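Long-range contacts in periplasmic protein TorT (Vibrio parahaemolyticus, PDB 3O1I), which probably binds a small ligand in the periplasm as a type I solute-binding protein and passes the signal on to a membrane-bound sensor kinase: residues 26-31 and 253-258; 46-52 and 69-73; 228-233 and 290-295. All blocks are in the same frame, centred on the assembly; numbering follows the deposited sequence.

Interaction 1: residues 26-31 and 253-258; sequences GMVSEA and GRLSVM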
loop_
_atom_site.group_PDB
_atom_site.type_symbol
_atom_site.label_atom_id
_atom_site.label_comp_id
_atom_site.label_asym_id
_atom_site.label_seq_id
_atom_site.Cartn_x
_atom_site.Cartn_y
_atom_site.Cartn_z
ATOM N N GLY D 26 -16.302 -27.408 10.357
ATOM C CA GLY D 26 -17.045 -28.598 9.978
ATOM C C GLY D 26 -16.217 -29.751 9.456
ATOM O O GLY D 26 -16.477 -30.905 9.794
ATOM N N MET D 27 -15.234 -29.444 8.618
ATOM C CA MET D 27 -14.359 -30.462 8.063
ATOM C C MET D 27 -13.286 -30.783 9.083
ATOM O O MET D 27 -12.885 -31.932 9.231
ATOM C CB MET D 27 -13.722 -29.953 6.776
ATOM C CG MET D 27 -14.743 -29.586 5.742
ATOM S SD MET D 27 -13.974 -29.023 4.246
ATOM C CE MET D 27 -14.455 -30.316 3.074
ATOM N N VAL D 28 -12.831 -29.759 9.792
ATOM C CA VAL D 28 -11.812 -29.943 10.802
ATOM C C VAL D 28 -12.292 -30.861 11.907
ATOM O O VAL D 28 -11.721 -31.921 12.138
ATOM C CB VAL D 28 -11.415 -28.620 11.434
ATOM C CG1 VAL D 28 -10.517 -28.873 12.633
ATOM C CG2 VAL D 28 -10.698 -27.772 10.420
ATOM N N SER D 29 -13.346 -30.444 12.593
ATOM C CA SER D 29 -13.894 -31.228 13.691
ATOM C C SER D 29 -14.351 -32.620 13.258
ATOM O O SER D 29 -14.259 -33.570 14.032
ATOM C CB SER D 29 -15.056 -30.473 14.329
ATOM O OG SER D 29 -14.641 -29.175 14.713
ATOM N N GLU D 30 -14.841 -32.736 12.027
ATOM C CA GLU D 30 -15.308 -34.018 11.504
ATOM C C GLU D 30 -14.143 -34.842 10.945
ATOM O O GLU D 30 -14.341 -35.902 10.351
ATOM C CB GLU D 30 -16.358 -33.796 10.407
ATOM C CG GLU D 30 -17.027 -35.070 9.910
ATOM C CD GLU D 30 -17.835 -35.766 10.993
ATOM O OE1 GLU D 30 -17.285 -36.006 12.090
ATOM O OE2 GLU D 30 -19.019 -36.078 10.747
ATOM N N ALA D 31 -12.929 -34.342 11.145
ATOM C CA ALA D 31 -11.726 -35.021 10.678
ATOM C C ALA D 31 -11.023 -35.702 11.851
ATOM O O ALA D 31 -10.346 -36.714 11.672
ATOM C CB ALA D 31 -10.787 -34.025 10.004
ATOM N N GLY D 253 -19.928 -28.880 6.394
ATOM C CA GLY D 253 -18.545 -29.281 6.275
ATOM C C GLY D 253 -18.405 -30.740 6.658
ATOM O O GLY D 253 -17.900 -31.555 5.878
ATOM N N ARG D 254 -18.860 -31.067 7.868
ATOM C CA ARG D 254 -18.808 -32.435 8.381
ATOM C C ARG D 254 -19.315 -33.389 7.310
ATOM O O ARG D 254 -18.724 -34.434 7.057
ATOM C CB ARG D 254 -19.674 -32.562 9.636
ATOM C CG ARG D 254 -19.175 -31.785 10.847
ATOM C CD ARG D 254 -20.245 -31.733 11.946
ATOM N NE ARG D 254 -19.795 -31.053 13.162
ATOM C CZ ARG D 254 -18.853 -31.522 13.977
ATOM N NH1 ARG D 254 -18.257 -32.680 13.707
ATOM N NH2 ARG D 254 -18.509 -30.842 15.066
ATOM N N LEU D 255 -20.411 -33.011 6.672
ATOM C CA LEU D 255 -20.990 -33.827 5.626
ATOM C C LEU D 255 -19.968 -34.236 4.554
ATOM O O LEU D 255 -19.851 -35.423 4.234
ATOM C CB LEU D 255 -22.177 -33.080 5.004
ATOM C CG LEU D 255 -22.879 -33.617 3.751
ATOM C CD1 LEU D 255 -22.946 -35.136 3.774
ATOM C CD2 LEU D 255 -24.277 -32.997 3.668
ATOM N N SER D 256 -19.223 -33.271 4.014
ATOM C CA SER D 256 -18.218 -33.555 2.984
ATOM C C SER D 256 -17.109 -34.467 3.489
ATOM O O SER D 256 -16.687 -35.377 2.783
ATOM C CB SER D 256 -17.610 -32.260 2.452
ATOM O OG SER D 256 -18.041 -32.015 1.123
ATOM N N VAL D 257 -16.625 -34.217 4.701
ATOM C CA VAL D 257 -15.583 -35.061 5.273
ATOM C C VAL D 257 -16.086 -36.502 5.292
ATOM O O VAL D 257 -15.455 -37.405 4.740
ATOM C CB VAL D 257 -15.265 -34.667 6.718
ATOM C CG1 VAL D 257 -14.415 -35.739 7.373
ATOM C CG2 VAL D 257 -14.550 -33.341 6.747
ATOM N N MET D 258 -17.231 -36.700 5.941
ATOM C CA MET D 258 -17.836 -38.015 6.054
ATOM C C MET D 258 -17.985 -38.660 4.690
ATOM O O MET D 258 -17.564 -39.792 4.491
ATOM C CB MET D 258 -19.207 -37.903 6.718
ATOM C CG MET D 258 -19.961 -39.218 6.797
ATOM S SD MET D 258 -21.687 -39.006 6.356
ATOM C CE MET D 258 -21.610 -39.091 4.524
#

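Interaction 2: residues 46-52 and 69-73; sequences YPNKSRQ and LGTVD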
loop_
_atom_site.group_PDB
_atom_site.type_symbol
_atom_site.label_atom_id
_atom_site.label_comp_id
_atom_site.label_asym_id
_atom_site.label_seq_id
_atom_site.Cartn_x
_atom_site.Cartn_y
_atom_site.Cartn_z
ATOM N N TYR D 46 -11.945 -15.935 -5.016
ATOM C CA TYR D 46 -12.709 -16.530 -6.096
ATOM C C TYR D 46 -12.099 -16.298 -7.458
ATOM O O TYR D 46 -12.166 -17.166 -8.330
ATOM C CB TYR D 46 -14.161 -16.033 -6.092
ATOM C CG TYR D 46 -15.086 -16.926 -5.283
ATOM C CD1 TYR D 46 -14.904 -17.086 -3.911
ATOM C CD2 TYR D 46 -16.107 -17.648 -5.895
ATOM C CE1 TYR D 46 -15.712 -17.941 -3.165
ATOM C CE2 TYR D 46 -16.926 -18.519 -5.152
ATOM C CZ TYR D 46 -16.718 -18.655 -3.787
ATOM O OH TYR D 46 -17.511 -19.491 -3.036
ATOM N N PRO D 47 -11.485 -15.128 -7.672
ATOM C CA PRO D 47 -10.910 -14.938 -9.005
ATOM C C PRO D 47 -9.549 -15.613 -9.116
ATOM O O PRO D 47 -8.856 -15.452 -10.113
ATOM C CB PRO D 47 -10.813 -13.418 -9.133
ATOM C CG PRO D 47 -11.671 -12.875 -7.992
ATOM C CD PRO D 47 -11.443 -13.875 -6.902
ATOM N N ASN D 48 -9.176 -16.374 -8.090
ATOM C CA ASN D 48 -7.890 -17.065 -8.071
ATOM C C ASN D 48 -7.982 -18.484 -8.586
ATOM O O ASN D 48 -7.558 -19.428 -7.912
ATOM C CB ASN D 48 -7.318 -17.080 -6.658
ATOM C CG ASN D 48 -7.045 -15.701 -6.151
ATOM O OD1 ASN D 48 -7.397 -14.719 -6.805
ATOM N ND2 ASN D 48 -6.424 -15.602 -4.982
ATOM N N LYS D 49 -8.517 -18.624 -9.794
ATOM C CA LYS D 49 -8.684 -19.930 -10.418
ATOM C C LYS D 49 -7.341 -20.620 -10.649
ATOM O O LYS D 49 -7.143 -21.782 -10.263
ATOM C CB LYS D 49 -9.462 -19.758 -11.730
ATOM C CG LYS D 49 -10.846 -19.142 -11.464
ATOM C CD LYS D 49 -11.540 -18.554 -12.681
ATOM C CE LYS D 49 -12.806 -17.812 -12.236
ATOM N NZ LYS D 49 -13.617 -17.306 -13.387
ATOM N N SER D 50 -6.412 -19.889 -11.254
ATOM C CA SER D 50 -5.088 -20.425 -11.532
ATOM C C SER D 50 -4.471 -21.016 -10.276
ATOM O O SER D 50 -3.845 -22.072 -10.320
ATOM C CB SER D 50 -4.176 -19.324 -12.075
ATOM O OG SER D 50 -4.807 -18.625 -13.133
ATOM N N ARG D 51 -4.661 -20.338 -9.152
ATOM C CA ARG D 51 -4.097 -20.813 -7.901
ATOM C C ARG D 51 -4.763 -22.082 -7.370
ATOM O O ARG D 51 -4.129 -22.874 -6.667
ATOM C CB ARG D 51 -4.156 -19.710 -6.843
ATOM C CG ARG D 51 -3.471 -20.083 -5.540
ATOM C CD ARG D 51 -2.944 -18.848 -4.859
ATOM N NE ARG D 51 -2.009 -18.143 -5.728
ATOM C CZ ARG D 51 -1.653 -16.872 -5.564
ATOM N NH1 ARG D 51 -2.164 -16.170 -4.556
ATOM N NH2 ARG D 51 -0.794 -16.297 -6.405
ATOM N N GLN D 52 -6.034 -22.285 -7.702
ATOM C CA GLN D 52 -6.736 -23.478 -7.228
ATOM C C GLN D 52 -6.344 -24.682 -8.088
ATOM O O GLN D 52 -6.167 -25.784 -7.565
ATOM C CB GLN D 52 -8.263 -23.267 -7.244
ATOM C CG GLN D 52 -9.034 -24.360 -6.489
ATOM C CD GLN D 52 -10.543 -24.139 -6.443
ATOM O OE1 GLN D 52 -11.184 -23.931 -7.475
ATOM N NE2 GLN D 52 -11.115 -24.198 -5.241
ATOM N N LEU D 69 -13.461 -30.656 -3.049
ATOM C CA LEU D 69 -13.280 -29.386 -3.724
ATOM C C LEU D 69 -14.440 -28.370 -3.614
ATOM O O LEU D 69 -15.607 -28.700 -3.861
ATOM C CB LEU D 69 -12.971 -29.684 -5.202
ATOM C CG LEU D 69 -13.225 -28.653 -6.307
ATOM C CD1 LEU D 69 -12.280 -27.480 -6.158
ATOM C CD2 LEU D 69 -13.032 -29.313 -7.662
ATOM N N GLY D 70 -14.101 -27.136 -3.232
ATOM C CA GLY D 70 -15.081 -26.061 -3.152
ATOM C C GLY D 70 -14.701 -25.099 -4.264
ATOM O O GLY D 70 -14.047 -24.091 -4.021
ATOM N N THR D 71 -15.111 -25.412 -5.491
ATOM C CA THR D 71 -14.749 -24.602 -6.660
ATOM C C THR D 71 -15.081 -23.129 -6.683
ATOM O O THR D 71 -16.138 -22.694 -6.226
ATOM C CB THR D 71 -15.311 -25.165 -7.973
ATOM O OG1 THR D 71 -16.733 -25.072 -7.958
ATOM C CG2 THR D 71 -14.903 -26.601 -8.151
ATOM N N VAL D 72 -14.154 -22.393 -7.290
ATOM C CA VAL D 72 -14.214 -20.953 -7.457
ATOM C C VAL D 72 -14.946 -20.720 -8.760
ATOM O O VAL D 72 -14.814 -19.679 -9.383
ATOM C CB VAL D 72 -12.784 -20.356 -7.562
ATOM C CG1 VAL D 72 -11.987 -20.695 -6.301
ATOM C CG2 VAL D 72 -12.075 -20.900 -8.803
ATOM N N ASP D 73 -15.721 -21.713 -9.167
ATOM C CA ASP D 73 -16.478 -21.635 -10.407
ATOM C C ASP D 73 -17.015 -23.022 -10.740
ATOM O O ASP D 73 -16.307 -24.026 -10.620
ATOM C CB ASP D 73 -15.587 -21.087 -11.542
ATOM C CG ASP D 73 -16.275 -21.090 -12.915
ATOM O OD1 ASP D 73 -17.497 -21.323 -12.997
ATOM O OD2 ASP D 73 -15.569 -20.845 -13.925
#

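Interaction 3: residues 228-233 and 290-295; sequences LSHGVY and IEESLS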
loop_
_atom_site.group_PDB
_atom_site.type_symbol
_atom_site.label_atom_id
_atom_site.label_comp_id
_atom_site.label_asym_id
_atom_site.label_seq_id
_atom_site.Cartn_x
_atom_site.Cartn_y
_atom_site.Cartn_z
ATOM N N LEU D 228 -26.805 -16.853 6.938
ATOM C CA LEU D 228 -26.281 -16.461 8.242
ATOM C C LEU D 228 -24.777 -16.289 8.320
ATOM O O LEU D 228 -24.033 -16.871 7.533
ATOM C CB LEU D 228 -26.706 -17.486 9.304
ATOM C CG LEU D 228 -26.218 -17.184 10.725
ATOM C CD1 LEU D 228 -27.080 -16.097 11.343
ATOM C CD2 LEU D 228 -26.269 -18.424 11.562
ATOM N N SER D 229 -24.344 -15.496 9.295
ATOM C CA SER D 229 -22.931 -15.224 9.533
ATOM C C SER D 229 -22.790 -14.779 10.979
ATOM O O SER D 229 -23.761 -14.375 11.594
ATOM C CB SER D 229 -22.427 -14.124 8.588
ATOM O OG SER D 229 -23.086 -12.883 8.788
ATOM N N HIS D 230 -21.590 -14.851 11.531
ATOM C CA HIS D 230 -21.399 -14.458 12.920
ATOM C C HIS D 230 -21.888 -13.047 13.204
ATOM O O HIS D 230 -22.129 -12.685 14.354
ATOM C CB HIS D 230 -19.925 -14.558 13.313
ATOM C CG HIS D 230 -19.357 -15.938 13.193
ATOM N ND1 HIS D 230 -18.717 -16.572 14.238
ATOM C CD2 HIS D 230 -19.314 -16.797 12.148
ATOM C CE1 HIS D 230 -18.303 -17.763 13.840
ATOM N NE2 HIS D 230 -18.651 -17.924 12.576
ATOM N N GLY D 231 -22.032 -12.244 12.159
ATOM C CA GLY D 231 -22.481 -10.880 12.359
ATOM C C GLY D 231 -23.984 -10.806 12.342
ATOM O O GLY D 231 -24.593 -10.179 13.212
ATOM N N VAL D 232 -24.579 -11.446 11.338
ATOM C CA VAL D 232 -26.034 -11.484 11.205
ATOM C C VAL D 232 -26.632 -12.210 12.416
ATOM O O VAL D 232 -27.757 -11.936 12.814
ATOM C CB VAL D 232 -26.462 -12.185 9.899
ATOM C CG1 VAL D 232 -27.971 -12.353 9.853
ATOM C CG2 VAL D 232 -25.997 -11.357 8.707
ATOM N N TYR D 233 -25.865 -13.127 13.001
ATOM C CA TYR D 233 -26.312 -13.854 14.184
ATOM C C TYR D 233 -26.385 -12.884 15.358
ATOM O O TYR D 233 -27.448 -12.729 15.955
ATOM C CB TYR D 233 -25.355 -14.997 14.528
ATOM C CG TYR D 233 -25.637 -15.631 15.874
ATOM C CD1 TYR D 233 -26.753 -16.461 16.073
ATOM C CD2 TYR D 233 -24.798 -15.382 16.963
ATOM C CE1 TYR D 233 -27.020 -17.028 17.330
ATOM C CE2 TYR D 233 -25.052 -15.936 18.213
ATOM C CZ TYR D 233 -26.157 -16.755 18.394
ATOM O OH TYR D 233 -26.366 -17.292 19.646
ATOM N N ILE D 290 -27.525 -23.670 15.881
ATOM C CA ILE D 290 -26.488 -22.692 15.601
ATOM C C ILE D 290 -25.126 -23.337 15.752
ATOM O O ILE D 290 -24.121 -22.770 15.339
ATOM C CB ILE D 290 -26.544 -21.480 16.538
ATOM C CG1 ILE D 290 -26.164 -21.899 17.956
ATOM C CG2 ILE D 290 -27.920 -20.839 16.469
ATOM C CD1 ILE D 290 -25.770 -20.732 18.844
ATOM N N GLU D 291 -25.085 -24.518 16.354
ATOM C CA GLU D 291 -23.820 -25.217 16.533
ATOM C C GLU D 291 -23.378 -25.841 15.222
ATOM O O GLU D 291 -22.191 -25.947 14.949
ATOM C CB GLU D 291 -23.955 -26.312 17.581
ATOM C CG GLU D 291 -22.742 -27.219 17.661
ATOM C CD GLU D 291 -22.971 -28.412 18.565
ATOM O OE1 GLU D 291 -23.934 -29.175 18.314
ATOM O OE2 GLU D 291 -22.191 -28.586 19.526
ATOM N N GLU D 292 -24.341 -26.272 14.421
ATOM C CA GLU D 292 -24.046 -26.879 13.133
ATOM C C GLU D 292 -24.082 -25.769 12.098
ATOM O O GLU D 292 -24.228 -26.018 10.900
ATOM C CB GLU D 292 -25.102 -27.924 12.783
ATOM C CG GLU D 292 -25.404 -28.895 13.901
ATOM C CD GLU D 292 -26.411 -29.939 13.483
ATOM O OE1 GLU D 292 -27.533 -29.551 13.079
ATOM O OE2 GLU D 292 -26.076 -31.143 13.554
ATOM N N SER D 293 -23.960 -24.537 12.584
ATOM C CA SER D 293 -23.982 -23.364 11.723
ATOM C C SER D 293 -22.752 -22.477 11.832
ATOM O O SER D 293 -21.963 -22.402 10.898
ATOM C CB SER D 293 -25.235 -22.526 12.001
ATOM O OG SER D 293 -26.298 -22.927 11.162
ATOM N N LEU D 294 -22.579 -21.808 12.967
ATOM C CA LEU D 294 -21.445 -20.910 13.121
ATOM C C LEU D 294 -20.400 -21.356 14.121
ATOM O O LEU D 294 -20.705 -21.622 15.274
ATOM C CB LEU D 294 -21.928 -19.506 13.500
ATOM C CG LEU D 294 -22.965 -18.907 12.547
ATOM C CD1 LEU D 294 -23.416 -17.548 13.049
ATOM C CD2 LEU D 294 -22.371 -18.804 11.154
ATOM N N SER D 295 -19.157 -21.405 13.659
ATOM C CA SER D 295 -18.011 -21.795 14.470
ATOM C C SER D 295 -17.934 -21.086 15.822
ATOM O O SER D 295 -18.463 -19.998 15.993
ATOM C CB SER D 295 -16.737 -21.522 13.672
ATOM O OG SER D 295 -16.878 -20.336 12.907
#

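Interaction 1: residues 26-31 and 253-258
V257 enters helix 26-31 as a knob, seated in a hole formed by G26, M27, E30 and A31. Its CB faces the aliphatic part of E30, 3.7 Å from CG, while its CG2 branch turns to M27, lying 3.5 Å from CB. M27 lies alongside the partner helix, its CG 3.7 Å from G253 O and, through the bend at chi3, its CE 3.8 Å from S256 CB. On the other flank, E30 and R254 cross at about a right angle. With CG anti to the backbone N (chi1 -173°), E30 lays its CB and CG against the backbone and first side-chain carbons of R254 before the chain bends at chi2. The carboxylate then stands nearly perpendicular to the guanidinium plane, with OE1 at the guanidinium edge and 3.8 Å from NH1, a long salt bridge. S29 CB also touches R254, 3.6 Å from NH2; S29 OG instead bonds to Y25 O of its own helix.

Two glycines set the spacing. CA of G26 and CA of G253 lie 4.1 Å apart, and without side chains there the axes close to 7.2 Å at a crossing angle of -50°. Further out, K33 brings a second positive charge near R254. M27 rests on A10 and Y12 of strand 7-12 and on I68 of strand 66-69, the last also touched by S256. One knob-into-hole contact beside a close approach at two glycines thus joins two helices over the parallel sheet of one lobe of a type I periplasmic binding protein.

Interaction 2: residues 46-52 and 69-73
The carboxamide of Q52 grips the loop 69-73 through backbone atoms two residues apart. NE2 donates to G70 O at 3.2 Å with an N-H...O angle of 154°; the acceptor lies in the plane of the Q52 amide, whereas the donor stands above the carbonyl plane of G70. OE1 accepts a weak hydrogen bond from V72 N, at 3.3 Å. CG anti to the backbone N (chi1 -168°), followed by an extended chain, carries the amide from the first turn of helix 49-62 to the loop. The stronger partner of OE1 is Y77 OH, which hydrogen-bonds to it; NE2 also makes a weak hydrogen bond to Y12 O. L69 CD1 lies 3.6 Å from Q52 NE2, beside the amide.

V72 packs among Y46, K49 and Q52. Its CB is 3.3 Å from Y46 O, and CG2 meets K49 CG at 3.4 Å, while Q52 runs past it in the opposite direction. Beyond V72, K49 NZ and D73 OD2 are opposite charges 4.1 Å apart, too far for a salt bridge. The loop is also tied within itself, T71 OG1 donating to D73 O at 2.9 Å, and D73 OD1 accepts a weak bond from H75 N. Backbone hydrogen bonds join G70 to I11 and L69 to T93, and the ring of Y46 meets that of H14.

Donors at OE1 and acceptors at NE2 support the modelled orientation of the buried amide and would restrict its rotation. The contact thus combines directional hydrogen bonds from that amide with packing of L69 and V72, and the outer lysine-aspartate pair can add at most a weak electrostatic attraction.

Interaction 3: residues 228-233 and 290-295
L294 carries the apolar part of this contact. Its CD1 packs against L228 CD2 and reaches Y233 CB at 3.5 Å. I290 crosses Y233 at about a right angle: I290 CG2 is 4.0 Å from Y233 CE1, and I290 CD1 is 3.6 Å from Y233 OH.

L294 CB makes a CH-pi contact over one face of the H230 imidazole, 4.0 Å from the ring centroid and 19° off its normal. With CG anti to the carbonyl carbon (chi1 -61°), the H230 ring is carried to segment 290-295.

S295 OG lies at the edge of that ring, in its plane, 3.0 Å from H230 NE2. H230 NE2 makes a weak hydrogen bond with S22 OG. Separately, S229 N-caps helix 230-236, its OG accepting from V232 N at 3.3 Å, and S293 OG bonds to T246 OG1.

An apolar side chain of another protein chain packs on H230. Helix 230-236, after strand 222-225 of the second lobe, here meets segment 290-295 and helix 18-32 of the first lobe (H230 N to S18 OG, S295 N to S22 OG), consistent with an inter-lobe contact. S229 and V232 rest on helix 202-214, and L228 and V232 touch strand 244-246.

Overall arrangement
From the N terminus, helix 18-32 supplies the first half of interaction 1, whose loop closes only at helix 249-263. Interaction 2 lies wholly within that loop, joining the start of helix 49-62 to the turn after strand 66-69 in the same lobe. Interaction 3 opens inside the loop too, at 228-233, but closes beyond it at 290-295, so it crosses interaction 1. Interactions 2 and 3 follow one another in sequence, on opposite sides of the chain's centre. Interactions 1 and 2 belong to the first lobe, where interaction 1 brings a late helix back to the sheet begun by strand 7-12. Segment 228-233 follows strand 222-225 of the second sheet, so interaction 3 lies where the second lobe meets the first.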